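Local coordinates for protein BPH (Thiobacillus denitrificans, PDB 5OVS) that forms a bacterial proteasome homologue, a tetradecameric double-ring complex that is probably a hydrolase acting in protein degradation, at residues G42-A47 / I113-G118. Numbering follows the deposited sequence.
Sequences GDSYVA and IANPRG
Asp43 meets Arg117 with carboxylate and guanidinium nearly coplanar, their planes 9° apart. Arg117 NH2 lies on the syn side of Asp43 OD1 at 3.1 Å, barely out of the guanidinium plane; Asp43 OD2 is held more weakly, 3.3 Å from Arg117 NH2 and 3.4 Å from Arg117 NH1. Arg117 brings its head group back to Asp43 by a bend at chi3 (-51°), and NE goes to Asp72 as a salt bridge, so two carboxylates share one guanidinium. An alanine in place of Arg117 would probably leave Asp43 and Asp72 without their shared positive partner and take away the guanidinium face beneath Asn115 OD1.

In Asn115, with CG between the backbone N and the carbonyl carbon (chi1 69°), the amide reaches back over its own turn and across to Ser44. Asn115 OD1 accepts from Arg117 N at 2.8 Å, an Asx turn laid over the type I turn from Asn115 to Gly118, and also lies over one face of the guanidinium, offset toward its rim. ND2 gives a weak bond to Ser44 OG and another to Leu71 O.

The turn closes the beta hairpin of strands 111-115 and 118-122, in one of the two antiparallel sheets of the proteasome-like alpha-beta-beta-alpha sandwich. One residue back along strand 111-115 from Asn115, Ala114 pairs with Tyr45, hydrogen-bonded through Tyr45 N to Ala114 O at 2.9 Å and Ala114 N to Tyr45 O at 3.0 Å. Both side chains face the second sheet, where Tyr45 stacks on Phe184 and Ala114 meets Ile12, Ile14 and Met186. On the reverse face, Val46 CG2 lies 4.3 Å from Ile113 CG1, while Ile113 CG2 packs against Ser44 CB.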
loop_
_atom_site.group_PDB
_atom_site.type_symbol
_atom_site.label_atom_id
_atom_site.label_comp_id
_atom_site.label_asym_id
_atom_site.label_seq_id
_atom_site.Cartn_x
_atom_site.Cartn_y
_atom_site.Cartn_z
ATOM N N GLY K 42 39.701 -18.760 22.559
ATOM C CA GLY K 42 40.914 -19.558 22.460
ATOM C C GLY K 42 42.082 -18.608 22.243
ATOM O O GLY K 42 42.249 -17.631 22.984
ATOM N N ASP K 43 42.873 -18.867 21.208
ATOM C CA ASP K 43 43.910 -17.927 20.821
ATOM C C ASP K 43 43.501 -17.098 19.598
ATOM O O ASP K 43 44.360 -16.582 18.884
ATOM C CB ASP K 43 45.236 -18.645 20.587
ATOM C CG ASP K 43 45.228 -19.498 19.341
ATOM O OD1 ASP K 43 44.130 -19.865 18.861
ATOM O OD2 ASP K 43 46.339 -19.800 18.838
ATOM N N SER K 44 42.198 -16.974 19.360
ATOM C CA SER K 44 41.684 -16.013 18.387
ATOM C C SER K 44 41.120 -14.781 19.084
ATOM O O SER K 44 40.657 -14.857 20.219
ATOM C CB SER K 44 40.591 -16.641 17.517
ATOM O OG SER K 44 41.114 -17.651 16.679
ATOM N N TYR K 45 41.165 -13.647 18.396
ATOM C CA TYR K 45 40.441 -12.459 18.820
ATOM C C TYR K 45 39.348 -12.243 17.815
ATOM O O TYR K 45 39.603 -12.279 16.615
ATOM C CB TYR K 45 41.332 -11.234 18.837
ATOM C CG TYR K 45 42.400 -11.270 19.895
ATOM C CD1 TYR K 45 42.097 -11.055 21.233
ATOM C CD2 TYR K 45 43.717 -11.506 19.556
ATOM C CE1 TYR K 45 43.087 -11.083 22.204
ATOM C CE2 TYR K 45 44.713 -11.536 20.516
ATOM C CZ TYR K 45 44.394 -11.326 21.835
ATOM O OH TYR K 45 45.394 -11.360 22.777
ATOM N N VAL K 46 38.134 -12.023 18.304
ATOM C CA VAL K 46 36.987 -11.813 17.449
ATOM C C VAL K 46 36.468 -10.390 17.655
ATOM O O VAL K 46 36.149 -9.996 18.774
ATOM C CB VAL K 46 35.882 -12.851 17.727
ATOM C CG1 VAL K 46 34.735 -12.707 16.732
ATOM C CG2 VAL K 46 36.463 -14.254 17.664
ATOM N N ALA K 47 36.414 -9.634 16.563
ATOM C CA ALA K 47 35.960 -8.252 16.565
ATOM C C ALA K 47 34.584 -8.223 15.930
ATOM O O ALA K 47 34.401 -8.747 14.836
ATOM C CB ALA K 47 36.928 -7.375 15.790
ATOM N N ILE K 113 38.269 -12.183 12.485
ATOM C CA ILE K 113 38.875 -13.178 13.374
ATOM C C ILE K 113 40.374 -13.226 13.118
ATOM O O ILE K 113 40.806 -13.626 12.042
ATOM C CB ILE K 113 38.304 -14.568 13.109
ATOM C CG1 ILE K 113 36.812 -14.566 13.406
ATOM C CG2 ILE K 113 39.035 -15.628 13.961
ATOM C CD1 ILE K 113 36.089 -15.752 12.828
ATOM N N ALA K 114 41.151 -12.802 14.108
ATOM C CA ALA K 114 42.600 -12.825 14.029
ATOM C C ALA K 114 43.133 -13.971 14.882
ATOM O O ALA K 114 42.789 -14.097 16.043
ATOM C CB ALA K 114 43.166 -11.511 14.525
ATOM N N ASN K 115 43.969 -14.815 14.298
ATOM C CA ASN K 115 44.767 -15.755 15.096
ATOM C C ASN K 115 46.089 -16.079 14.405
ATOM O O ASN K 115 46.255 -15.787 13.218
ATOM C CB ASN K 115 43.962 -17.015 15.439
ATOM C CG ASN K 115 43.670 -17.883 14.229
ATOM O OD1 ASN K 115 44.571 -18.467 13.627
ATOM N ND2 ASN K 115 42.395 -18.006 13.900
ATOM N N PRO K 116 47.043 -16.679 15.142
ATOM C CA PRO K 116 48.339 -16.927 14.531
ATOM C C PRO K 116 48.293 -17.578 13.142
ATOM O O PRO K 116 49.193 -17.338 12.334
ATOM C CB PRO K 116 49.033 -17.839 15.551
ATOM C CG PRO K 116 48.477 -17.395 16.859
ATOM C CD PRO K 116 47.037 -17.048 16.571
ATOM N N ARG K 117 47.266 -18.371 12.846
ATOM C CA ARG K 117 47.238 -19.073 11.568
ATOM C C ARG K 117 46.574 -18.312 10.411
ATOM O O ARG K 117 46.461 -18.843 9.319
ATOM C CB ARG K 117 46.681 -20.490 11.760
ATOM C CG ARG K 117 47.676 -21.354 12.545
ATOM C CD ARG K 117 47.086 -22.481 13.383
ATOM N NE ARG K 117 45.997 -22.104 14.296
ATOM C CZ ARG K 117 46.129 -21.389 15.414
ATOM N NH1 ARG K 117 47.308 -20.903 15.788
ATOM N NH2 ARG K 117 45.055 -21.140 16.155
ATOM N N GLY K 118 46.155 -17.070 10.639
ATOM C CA GLY K 118 45.682 -16.220 9.542
ATOM C C GLY K 118 44.692 -15.168 9.989
ATOM O O GLY K 118 44.296 -15.128 11.146
#